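Long-range contacts in adenosine deaminase (Burkholderia ambifaria, PDB 4GXW), which binds a zinc ion and probably deaminates adenosine, adenine or a related compound, as do other members of the adenosine and AMP deaminase family: residues A[46-50]-A[96-100]; A[82-86]-A[121-126]; A[111-115]-A[338-342]; A[333-337]-A[349-353]. One frame throughout, in Å; residues are numbered along the deposited sequence.

Interaction 1 of 4, residues A[46-50]-A[96-100]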
loop_
_atom_site.group_PDB
_atom_site.type_symbol
_atom_site.label_atom_id
_atom_site.label_comp_id
_atom_site.label_asym_id
_atom_site.label_seq_id
_atom_site.Cartn_x
_atom_site.Cartn_y
_atom_site.Cartn_z
ATOM N N THR A 46 1.053 9.547 17.909
ATOM C CA THR A 46 -0.307 9.984 17.617
ATOM C C THR A 46 -1.321 8.959 18.127
ATOM O O THR A 46 -2.384 9.326 18.630
ATOM C CB THR A 46 -0.492 10.274 16.118
ATOM O OG1 THR A 46 0.381 11.350 15.763
ATOM C CG2 THR A 46 -1.928 10.667 15.811
ATOM N N PHE A 47 -0.968 7.679 18.014
ATOM C CA PHE A 47 -1.770 6.590 18.575
ATOM C C PHE A 47 -1.936 6.812 20.084
ATOM O O PHE A 47 -3.041 6.694 20.624
ATOM C CB PHE A 47 -1.094 5.244 18.278
ATOM C CG PHE A 47 -2.008 4.046 18.402
ATOM C CD1 PHE A 47 -2.355 3.540 19.645
ATOM C CD2 PHE A 47 -2.482 3.399 17.267
ATOM C CE1 PHE A 47 -3.187 2.428 19.756
ATOM C CE2 PHE A 47 -3.312 2.289 17.373
ATOM C CZ PHE A 47 -3.662 1.806 18.615
ATOM N N VAL A 48 -0.835 7.148 20.756
ATOM C CA VAL A 48 -0.856 7.478 22.181
ATOM C C VAL A 48 -1.798 8.643 22.493
ATOM O O VAL A 48 -2.623 8.551 23.404
ATOM C CB VAL A 48 0.568 7.782 22.688
ATOM C CG1 VAL A 48 0.537 8.410 24.077
ATOM C CG2 VAL A 48 1.395 6.510 22.684
ATOM N N ALA A 49 -1.688 9.723 21.724
ATOM C CA ALA A 49 -2.511 10.911 21.942
ATOM C C ALA A 49 -3.989 10.595 21.776
ATOM O O ALA A 49 -4.821 11.031 22.578
ATOM C CB ALA A 49 -2.102 12.023 20.992
ATOM N N LEU A 50 -4.313 9.843 20.729
ATOM C CA LEU A 50 -5.691 9.440 20.484
ATOM C C LEU A 50 -6.240 8.566 21.614
ATOM O O LEU A 50 -7.375 8.743 22.060
ATOM C CB LEU A 50 -5.798 8.705 19.148
ATOM C CG LEU A 50 -5.577 9.561 17.899
ATOM C CD1 LEU A 50 -5.525 8.678 16.661
ATOM C CD2 LEU A 50 -6.700 10.576 17.778
ATOM N N ARG A 96 -6.113 14.450 10.774
ATOM C CA ARG A 96 -4.764 14.390 11.334
ATOM C C ARG A 96 -3.943 13.217 10.798
ATOM O O ARG A 96 -2.787 13.389 10.382
ATOM C CB ARG A 96 -4.801 14.359 12.867
ATOM C CG ARG A 96 -3.418 14.340 13.490
ATOM C CD ARG A 96 -3.491 14.389 14.999
ATOM N NE ARG A 96 -2.160 14.300 15.589
ATOM C CZ ARG A 96 -1.904 14.408 16.886
ATOM N NH1 ARG A 96 -2.889 14.616 17.743
ATOM N NH2 ARG A 96 -0.659 14.310 17.320
ATOM N N ILE A 97 -4.514 12.018 10.813
ATOM C CA ILE A 97 -3.717 10.869 10.403
ATOM C C ILE A 97 -3.450 10.862 8.894
ATOM O O ILE A 97 -2.391 10.398 8.464
ATOM C CB ILE A 97 -4.242 9.508 10.937
ATOM C CG1 ILE A 97 -5.643 9.186 10.421
ATOM C CG2 ILE A 97 -4.200 9.501 12.466
ATOM C CD1 ILE A 97 -6.072 7.778 10.768
ATOM N N ALA A 98 -4.369 11.412 8.101
ATOM C CA ALA A 98 -4.120 11.553 6.664
ATOM C C ALA A 98 -2.969 12.531 6.416
ATOM O O ALA A 98 -2.057 12.252 5.634
ATOM C CB ALA A 98 -5.386 11.992 5.929
ATOM N N TYR A 99 -3.006 13.667 7.104
ATOM C CA TYR A 99 -1.988 14.697 6.947
ATOM C C TYR A 99 -0.626 14.164 7.381
ATOM O O TYR A 99 0.378 14.383 6.692
ATOM C CB TYR A 99 -2.378 15.928 7.765
ATOM C CG TYR A 99 -1.396 17.075 7.724
ATOM C CD1 TYR A 99 -1.372 17.962 6.658
ATOM C CD2 TYR A 99 -0.505 17.286 8.775
ATOM C CE1 TYR A 99 -0.489 19.025 6.638
ATOM C CE2 TYR A 99 0.387 18.352 8.758
ATOM C CZ TYR A 99 0.389 19.215 7.686
ATOM O OH TYR A 99 1.275 20.278 7.662
ATOM N N GLU A 100 -0.586 13.454 8.509
ATOM C CA GLU A 100 0.687 12.943 9.023
ATOM C C GLU A 100 1.267 11.827 8.157
ATOM O O GLU A 100 2.481 11.753 7.975
ATOM C CB GLU A 100 0.558 12.508 10.491
ATOM C CG GLU A 100 0.284 13.688 11.409
ATOM C CD GLU A 100 0.234 13.347 12.883
ATOM O OE1 GLU A 100 0.353 12.157 13.247
ATOM O OE2 GLU A 100 0.075 14.294 13.694
#
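Polar contacts lead where helix 44-54 faces helix 91-106. The hydroxyl of Thr46 donates a short hydrogen bond from OG1 to OE1 of Glu100, 2.6 Å away. The other carboxylate oxygen is engaged within its own helix: Arg96 NE and Glu100 OE2, 2.9 Å apart, form a hydrogen-bonded salt bridge between residues one turn apart. Arg96 is fully extended, with chi1 to chi3 all t, which carries its guanidinium across to the other helix. There Thr46 CG2 lies over one face of the group, and Ala49 CB is 4.2 Å from Arg96 NH1. Glu100 thus accepts a hydrogen bond from each helix, and a long, weak ion pair with Arg43 adds to its surroundings. The two segments run antiparallel, at 171°, but their axes come no closer than 12.3 Å, so side chains rather than backbones span the gap. This is where the helical insertion meets the barrel: helix 44-54 belongs to the extra helices that follow strand 31-33, whereas helix 91-106 completes the beta-alpha-beta crossover to the neighbouring parallel strand 110-117. Apolar contact is looser. Ile97 CG2 sits 4.2 Å from Thr46 CG2 and 4.5 Å from Leu50 CD1. Beyond the segments Ile97 packs on Leu38 and Val42, while Leu50 reaches Leu87 and Leu88.

Interaction 2 of 4, residues A[82-86]-A[121-126]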
loop_
_atom_site.group_PDB
_atom_site.type_symbol
_atom_site.label_atom_id
_atom_site.label_comp_id
_atom_site.label_asym_id
_atom_site.label_seq_id
_atom_site.Cartn_x
_atom_site.Cartn_y
_atom_site.Cartn_z
ATOM N N ALA A 82 -8.935 -1.827 16.396
ATOM C CA ALA A 82 -8.889 -1.037 17.628
ATOM C C ALA A 82 -8.982 0.468 17.348
ATOM O O ALA A 82 -9.621 1.207 18.099
ATOM C CB ALA A 82 -7.624 -1.351 18.426
ATOM N N LEU A 83 -8.343 0.919 16.265
ATOM C CA LEU A 83 -8.438 2.322 15.857
ATOM C C LEU A 83 -9.896 2.711 15.586
ATOM O O LEU A 83 -10.381 3.720 16.112
ATOM C CB LEU A 83 -7.527 2.605 14.649
ATOM C CG LEU A 83 -6.059 2.864 15.004
ATOM C CD1 LEU A 83 -5.153 2.559 13.833
ATOM C CD2 LEU A 83 -5.907 4.304 15.427
ATOM N N ASP A 84 -10.603 1.900 14.798
ATOM C CA ASP A 84 -12.012 2.176 14.510
ATOM C C ASP A 84 -12.876 2.171 15.768
ATOM O O ASP A 84 -13.725 3.037 15.954
ATOM C CB ASP A 84 -12.603 1.129 13.549
ATOM C CG ASP A 84 -12.263 1.378 12.086
ATOM O OD1 ASP A 84 -11.801 2.468 11.718
ATOM O OD2 ASP A 84 -12.487 0.445 11.282
ATOM N N ARG A 85 -12.680 1.176 16.627
ATOM C CA ARG A 85 -13.610 0.986 17.737
ATOM C C ARG A 85 -13.375 1.937 18.909
ATOM O O ARG A 85 -14.329 2.334 19.581
ATOM C CB ARG A 85 -13.632 -0.477 18.211
ATOM C CG ARG A 85 -14.766 -0.780 19.199
ATOM C CD ARG A 85 -14.967 -2.276 19.429
ATOM N NE ARG A 85 -15.406 -2.965 18.218
ATOM C CZ ARG A 85 -16.651 -2.955 17.754
ATOM N NH1 ARG A 85 -17.599 -2.280 18.391
ATOM N NH2 ARG A 85 -16.947 -3.618 16.642
ATOM N N TYR A 86 -12.120 2.314 19.149
ATOM C CA TYR A 86 -11.789 3.054 20.371
ATOM C C TYR A 86 -11.087 4.401 20.193
ATOM O O TYR A 86 -11.252 5.296 21.027
ATOM C CB TYR A 86 -10.948 2.180 21.311
ATOM C CG TYR A 86 -11.648 0.909 21.736
ATOM C CD1 TYR A 86 -12.772 0.963 22.542
ATOM C CD2 TYR A 86 -11.197 -0.335 21.319
ATOM C CE1 TYR A 86 -13.429 -0.183 22.938
ATOM C CE2 TYR A 86 -11.854 -1.498 21.708
ATOM C CZ TYR A 86 -12.968 -1.408 22.516
ATOM O OH TYR A 86 -13.634 -2.543 22.913
ATOM N N GLY A 121 -16.060 0.684 8.838
ATOM C CA GLY A 121 -15.642 0.815 10.224
ATOM C C GLY A 121 -15.885 2.213 10.772
ATOM O O GLY A 121 -16.370 2.378 11.888
ATOM N N THR A 122 -15.560 3.233 9.991
ATOM C CA THR A 122 -15.720 4.601 10.456
ATOM C C THR A 122 -17.190 4.949 10.706
ATOM O O THR A 122 -17.535 5.506 11.749
ATOM C CB THR A 122 -15.092 5.571 9.450
ATOM O OG1 THR A 122 -13.690 5.286 9.363
ATOM C CG2 THR A 122 -15.308 7.014 9.881
ATOM N N VAL A 123 -18.051 4.631 9.748
ATOM C CA VAL A 123 -19.467 4.979 9.872
ATOM C C VAL A 123 -20.196 4.089 10.887
ATOM O O VAL A 123 -20.901 4.592 11.766
ATOM C CB VAL A 123 -20.192 4.925 8.504
ATOM C CG1 VAL A 123 -21.666 5.259 8.668
ATOM C CG2 VAL A 123 -19.543 5.885 7.516
ATOM N N ARG A 124 -20.007 2.776 10.778
ATOM C CA ARG A 124 -20.765 1.830 11.597
ATOM C C ARG A 124 -20.190 1.624 12.989
ATOM O O ARG A 124 -20.937 1.378 13.931
ATOM C CB ARG A 124 -20.869 0.466 10.910
ATOM C CG ARG A 124 -21.330 0.488 9.461
ATOM C CD ARG A 124 -22.726 1.053 9.287
ATOM N NE ARG A 124 -23.183 0.818 7.919
ATOM C CZ ARG A 124 -24.067 1.568 7.269
ATOM N NH1 ARG A 124 -24.609 2.629 7.852
ATOM N NH2 ARG A 124 -24.398 1.253 6.024
ATOM N N VAL A 125 -18.866 1.675 13.118
ATOM C CA VAL A 125 -18.240 1.387 14.405
ATOM C C VAL A 125 -17.821 2.672 15.123
ATOM O O VAL A 125 -18.209 2.886 16.271
ATOM C CB VAL A 125 -17.074 0.385 14.268
ATOM C CG1 VAL A 125 -16.403 0.160 15.611
ATOM C CG2 VAL A 125 -17.585 -0.933 13.703
ATOM N N SER A 126 -17.067 3.541 14.451
ATOM C CA SER A 126 -16.704 4.816 15.075
ATOM C C SER A 126 -17.900 5.753 15.216
ATOM O O SER A 126 -17.900 6.632 16.071
ATOM C CB SER A 126 -15.585 5.523 14.304
ATOM O OG SER A 126 -14.529 4.638 13.986
HETATM O O HOH W 1 -12.633 5.094 11.866
HETATM O O HOH W 2 -11.486 2.806 8.956
#
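Asp84 points its CB toward helix 119-126, and its side chain, with chi1 at -80° and chi2 near -14°, lays the carboxylate beside Gly121: OD2 is 3.3 Å from Gly121 CA. A CB on Gly121 would fall 1.9 Å from Asp84 OD2, so the absent side chain makes room for the acid. Ser126, in the m rotamer, turns its hydroxyl back to helix 77-87 and donates from OG to Asp84 O at 2.7 Å. The helices cross at -48° with their axes 8.4 Å apart. Helix 77-87 is part of the helical insertion before helix 91-106, and helix 119-126 directly follows strand 110-117, so the contact ties the insertion to the C-terminal side of the TIM barrel. One water bonds to Asp84 OD1 (2.8 Å), Thr122 OG1 (2.7 Å) and Ser126 OG (2.9 Å). Although the CA-to-CB bond of Thr122 leads away, its OG1 can thus be linked to the acid through solvent; it is also hydrogen-bonded to Trp117 NE1. Farther out, Val125 (chi1 t) presses CG1 against Arg85, 3.6 Å from CA and 3.8 Å from CZ. The m torsion at chi3 of Arg85 folds its guanidinium so that one face lies over this methyl.

Interaction 3 of 4, residues A[111-115]-A[338-342]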
loop_
_atom_site.group_PDB
_atom_site.type_symbol
_atom_site.label_atom_id
_atom_site.label_comp_id
_atom_site.label_asym_id
_atom_site.label_seq_id
_atom_site.Cartn_x
_atom_site.Cartn_y
_atom_site.Cartn_z
ATOM N N ARG A 111 5.888 11.394 -4.299
ATOM C CA ARG A 111 5.328 12.592 -4.919
ATOM C C ARG A 111 3.831 12.466 -5.145
ATOM O O ARG A 111 3.137 13.458 -5.364
ATOM C CB ARG A 111 6.052 12.889 -6.225
ATOM C CG ARG A 111 7.505 13.240 -5.977
ATOM C CD ARG A 111 8.308 13.411 -7.248
ATOM N NE ARG A 111 9.678 13.823 -6.945
ATOM C CZ ARG A 111 10.626 14.002 -7.859
ATOM N NH1 ARG A 111 10.350 13.819 -9.139
ATOM N NH2 ARG A 111 11.845 14.375 -7.491
ATOM N N HIS A 112 3.342 11.231 -5.067
ATOM C CA HIS A 112 1.941 10.918 -5.295
ATOM C C HIS A 112 1.621 9.654 -4.508
ATOM O O HIS A 112 2.274 8.625 -4.698
ATOM C CB HIS A 112 1.692 10.700 -6.794
ATOM C CG HIS A 112 0.290 10.295 -7.124
ATOM N ND1 HIS A 112 -0.739 11.203 -7.255
ATOM C CD2 HIS A 112 -0.255 9.074 -7.348
ATOM C CE1 HIS A 112 -1.858 10.558 -7.538
ATOM N NE2 HIS A 112 -1.592 9.265 -7.591
ATOM N N ALA A 113 0.625 9.737 -3.627
ATOM C CA ALA A 113 0.229 8.609 -2.780
ATOM C C ALA A 113 -1.261 8.329 -2.921
ATOM O O ALA A 113 -2.083 9.238 -2.785
ATOM C CB ALA A 113 0.561 8.886 -1.311
ATOM N N GLU A 114 -1.614 7.073 -3.176
ATOM C CA GLU A 114 -3.013 6.658 -3.179
ATOM C C GLU A 114 -3.165 5.693 -2.021
ATOM O O GLU A 114 -2.436 4.697 -1.946
ATOM C CB GLU A 114 -3.373 6.007 -4.518
ATOM C CG GLU A 114 -2.970 6.889 -5.694
ATOM C CD GLU A 114 -3.387 6.363 -7.050
ATOM O OE1 GLU A 114 -4.096 5.336 -7.127
ATOM O OE2 GLU A 114 -2.997 6.991 -8.058
ATOM N N PHE A 115 -4.082 6.002 -1.105
ATOM C CA PHE A 115 -4.174 5.262 0.153
ATOM C C PHE A 115 -5.583 4.782 0.472
ATOM O O PHE A 115 -6.573 5.395 0.052
ATOM C CB PHE A 115 -3.556 6.064 1.312
ATOM C CG PHE A 115 -4.246 7.375 1.606
ATOM C CD1 PHE A 115 -3.902 8.535 0.925
ATOM C CD2 PHE A 115 -5.225 7.451 2.582
ATOM C CE1 PHE A 115 -4.534 9.754 1.221
ATOM C CE2 PHE A 115 -5.847 8.656 2.876
ATOM C CZ PHE A 115 -5.510 9.804 2.187
ATOM N N GLY A 338 0.594 2.421 -13.268
ATOM C CA GLY A 338 -0.507 1.962 -12.439
ATOM C C GLY A 338 -1.293 3.051 -11.730
ATOM O O GLY A 338 -2.398 2.797 -11.264
ATOM N N ALA A 339 -0.737 4.255 -11.643
ATOM C CA ALA A 339 -1.373 5.336 -10.897
ATOM C C ALA A 339 -2.698 5.775 -11.513
ATOM O O ALA A 339 -2.913 5.686 -12.724
ATOM C CB ALA A 339 -0.418 6.523 -10.760
ATOM N N TRP A 340 -3.575 6.279 -10.656
ATOM C CA TRP A 340 -4.889 6.728 -11.075
ATOM C C TRP A 340 -4.862 8.228 -11.346
ATOM O O TRP A 340 -5.481 9.031 -10.647
ATOM C CB TRP A 340 -5.928 6.329 -10.030
ATOM C CG TRP A 340 -6.181 4.842 -10.043
ATOM C CD1 TRP A 340 -5.681 3.927 -10.942
ATOM C CD2 TRP A 340 -6.997 4.097 -9.130
ATOM N NE1 TRP A 340 -6.149 2.665 -10.638
ATOM C CE2 TRP A 340 -6.946 2.742 -9.528
ATOM C CE3 TRP A 340 -7.745 4.439 -8.003
ATOM C CZ2 TRP A 340 -7.639 1.735 -8.850
ATOM C CZ3 TRP A 340 -8.431 3.442 -7.334
ATOM C CH2 TRP A 340 -8.375 2.110 -7.762
ATOM N N VAL A 341 -4.098 8.585 -12.374
ATOM C CA VAL A 341 -3.981 9.960 -12.847
ATOM C C VAL A 341 -4.135 9.936 -14.358
ATOM O O VAL A 341 -4.115 8.859 -14.964
ATOM C CB VAL A 341 -2.622 10.603 -12.467
ATOM C CG1 VAL A 341 -2.476 10.700 -10.958
ATOM C CG2 VAL A 341 -1.440 9.832 -13.079
ATOM N N ASP A 342 -4.282 11.102 -14.981
ATOM C CA ASP A 342 -4.508 11.094 -16.428
ATOM C C ASP A 342 -3.234 10.847 -17.246
ATOM O O ASP A 342 -2.113 10.880 -16.710
ATOM C CB ASP A 342 -5.275 12.334 -16.919
ATOM C CG ASP A 342 -4.531 13.638 -16.679
ATOM O OD1 ASP A 342 -3.291 13.629 -16.542
ATOM O OD2 ASP A 342 -5.198 14.694 -16.654
#
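The interior of the TIM barrel, near its N-terminal end, is where the loop between helices 325-338 and 343-371 meets strand 110-117. His112 and Glu114, two residues apart on the strand, both point toward the loop. Glu114 OE2 accepts two hydrogen bonds: one from His112 NE2 at 2.7 Å, a His-carboxylate pair within the strand, and one from the backbone Trp340 N at 2.8 Å. Ala339 is the first residue to leave helical geometry, and Trp340 is the centre of an inverse gamma turn, with a weak 3.2 Å bond from Val341 N to Ala339 O. Val341 and Ala339 add apolar contacts beside the polar group: His112 CE1 is 3.5 Å from Val341 CG1, and His112 CD2 is 4.3 Å from Ala339 CB. Arg238 joins from another barrel strand, forming a salt bridge to Glu114 OE1, a hydrogen bond to Gly338 O and a cation-pi contact with Trp340. Both carboxylate oxygens of this buried glutamate therefore have partners. Such surroundings are consistent with an ionised side chain whose charge is balanced by Arg238; His112 NE2 helps satisfy and orient OE2, and the bond from Trp340 N links that oxygen to the loop.

Interaction 4 of 4, residues A[333-337]-A[349-353]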
loop_
_atom_site.group_PDB
_atom_site.type_symbol
_atom_site.label_atom_id
_atom_site.label_comp_id
_atom_site.label_asym_id
_atom_site.label_seq_id
_atom_site.Cartn_x
_atom_site.Cartn_y
_atom_site.Cartn_z
ATOM N N LEU A 333 8.695 3.012 -13.222
ATOM C CA LEU A 333 7.831 3.210 -14.377
ATOM C C LEU A 333 6.496 2.476 -14.226
ATOM O O LEU A 333 5.452 2.993 -14.631
ATOM C CB LEU A 333 8.557 2.804 -15.663
ATOM C CG LEU A 333 9.792 3.655 -15.992
ATOM C CD1 LEU A 333 10.559 3.043 -17.145
ATOM C CD2 LEU A 333 9.380 5.088 -16.316
ATOM N N ASN A 334 6.526 1.288 -13.618
ATOM C CA ASN A 334 5.295 0.548 -13.340
ATOM C C ASN A 334 4.353 1.318 -12.421
ATOM O O ASN A 334 3.133 1.298 -12.600
ATOM C CB ASN A 334 5.601 -0.822 -12.727
ATOM C CG ASN A 334 6.388 -1.727 -13.659
ATOM O OD1 ASN A 334 6.451 -1.504 -14.881
ATOM N ND2 ASN A 334 6.979 -2.773 -13.087
ATOM N N GLY A 335 4.913 1.965 -11.408
ATOM C CA GLY A 335 4.122 2.806 -10.523
ATOM C C GLY A 335 3.435 3.952 -11.252
ATOM O O GLY A 335 2.281 4.285 -10.956
ATOM N N ILE A 336 4.135 4.558 -12.206
ATOM C CA ILE A 336 3.545 5.603 -13.028
ATOM C C ILE A 336 2.392 5.029 -13.864
ATOM O O ILE A 336 1.293 5.593 -13.900
ATOM C CB ILE A 336 4.595 6.257 -13.943
ATOM C CG1 ILE A 336 5.571 7.086 -13.100
ATOM C CG2 ILE A 336 3.910 7.138 -14.978
ATOM C CD1 ILE A 336 6.865 7.449 -13.812
ATOM N N ASP A 337 2.637 3.893 -14.514
ATOM C CA ASP A 337 1.598 3.246 -15.317
ATOM C C ASP A 337 0.374 2.877 -14.491
ATOM O O ASP A 337 -0.750 3.002 -14.959
ATOM C CB ASP A 337 2.129 1.970 -15.981
ATOM C CG ASP A 337 3.184 2.243 -17.027
ATOM O OD1 ASP A 337 3.231 3.373 -17.557
ATOM O OD2 ASP A 337 3.961 1.313 -17.333
ATOM N N TRP A 349 5.500 12.535 -15.900
ATOM C CA TRP A 349 6.298 11.833 -14.907
ATOM C C TRP A 349 7.349 10.955 -15.573
ATOM O O TRP A 349 8.500 10.920 -15.134
ATOM C CB TRP A 349 5.410 10.979 -13.990
ATOM C CG TRP A 349 4.598 11.771 -12.985
ATOM C CD1 TRP A 349 4.744 13.088 -12.665
ATOM C CD2 TRP A 349 3.521 11.278 -12.172
ATOM N NE1 TRP A 349 3.825 13.447 -11.702
ATOM C CE2 TRP A 349 3.064 12.353 -11.385
ATOM C CE3 TRP A 349 2.904 10.031 -12.031
ATOM C CZ2 TRP A 349 2.013 12.219 -10.470
ATOM C CZ3 TRP A 349 1.852 9.901 -11.128
ATOM C CH2 TRP A 349 1.427 10.986 -10.360
ATOM N N ARG A 350 6.973 10.255 -16.637
ATOM C CA ARG A 350 7.965 9.418 -17.313
ATOM C C ARG A 350 9.109 10.259 -17.853
ATOM O O ARG A 350 10.277 9.910 -17.683
ATOM C CB ARG A 350 7.345 8.643 -18.471
ATOM C CG ARG A 350 6.361 7.586 -18.050
ATOM C CD ARG A 350 5.907 6.759 -19.245
ATOM N NE ARG A 350 4.701 6.020 -18.897
ATOM C CZ ARG A 350 3.469 6.382 -19.243
ATOM N NH1 ARG A 350 3.265 7.462 -19.988
ATOM N NH2 ARG A 350 2.435 5.651 -18.850
ATOM N N ALA A 351 8.769 11.365 -18.504
ATOM C CA ALA A 351 9.778 12.212 -19.124
ATOM C C ALA A 351 10.708 12.864 -18.099
ATOM O O ALA A 351 11.881 13.104 -18.390
ATOM C CB ALA A 351 9.115 13.276 -20.003
ATOM N N ALA A 352 10.195 13.166 -16.909
ATOM C CA ALA A 352 10.995 13.840 -15.887
ATOM C C ALA A 352 11.699 12.875 -14.938
ATOM O O ALA A 352 12.872 13.053 -14.631
ATOM C CB ALA A 352 10.146 14.818 -15.098
ATOM N N TRP A 353 10.988 11.860 -14.466
ATOM C CA TRP A 353 11.556 10.987 -13.442
ATOM C C TRP A 353 12.599 10.005 -13.977
ATOM O O TRP A 353 13.502 9.608 -13.237
ATOM C CB TRP A 353 10.486 10.193 -12.699
ATOM C CG TRP A 353 9.432 10.999 -11.985
ATOM C CD1 TRP A 353 9.180 12.338 -12.093
ATOM C CD2 TRP A 353 8.492 10.488 -11.043
ATOM N NE1 TRP A 353 8.119 12.687 -11.279
ATOM C CE2 TRP A 353 7.681 11.565 -10.630
ATOM C CE3 TRP A 353 8.251 9.220 -10.515
ATOM C CZ2 TRP A 353 6.646 11.408 -9.704
ATOM C CZ3 TRP A 353 7.225 9.062 -9.600
ATOM C CH2 TRP A 353 6.437 10.155 -9.200
HETATM O O HOH W 3 5.802 4.317 -17.185
#
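Trp349 opens segment 349-353 by setting its CB 3.8 Å from Ile336 CD1; its ring reaches beyond the pair to meet that of His112. Arg350, next in line, bends back to helix 325-338. Its NH2 forms a salt bridge with Asp337 OD1 at 2.7 Å, and NE adds a weak 3.3 Å hydrogen bond to the same Asp337 OD1. A water accepts from Arg350 NE (2.7 Å) and lies 2.9 Å from Leu333 O and 2.8 Å from Asp337 OD1. Ile336 CG2 covers one face of the guanidinium, while Arg350 CG lies 4.3 Å from Leu333 CD2. One turn after Trp349 comes Trp353, whose CE3 is 4.0 Å from Ile336 CD1, so Ile336 packs against Trp349, Arg350 and Trp353. Asp337 is shared, its OD2 forming a salt bridge with Lys295 on strand 295-298. The segments run antiparallel at 157°, axes 10.5 Å apart: a helical hairpin with a short connection, in which helix 325-338 is backed by the long C-terminal helix 343-371.

Overall arrangement
Interaction 3 is the one buried throughout, closest to the centre of the chain, and a shared carboxylate dominates it; the other three are partly buried and lie nearer the surface. Interactions 1 and 2 both hold the helical insertion against barrel elements, and they touch where Phe47 packs on Leu83. The first relies on a direct side-chain hydrogen bond, the second on a backbone carbonyl and bridging water. Loop 338-342 of interaction 3 joins the two helices of interaction 4, and Trp349 packs on His112, Ala339 and Val341, so the outer contact, mainly apolar with one salt bridge, adjoins the buried polar one. Interactions 2 and 4 occupy opposite sides of the molecule, about 37 Å between centres.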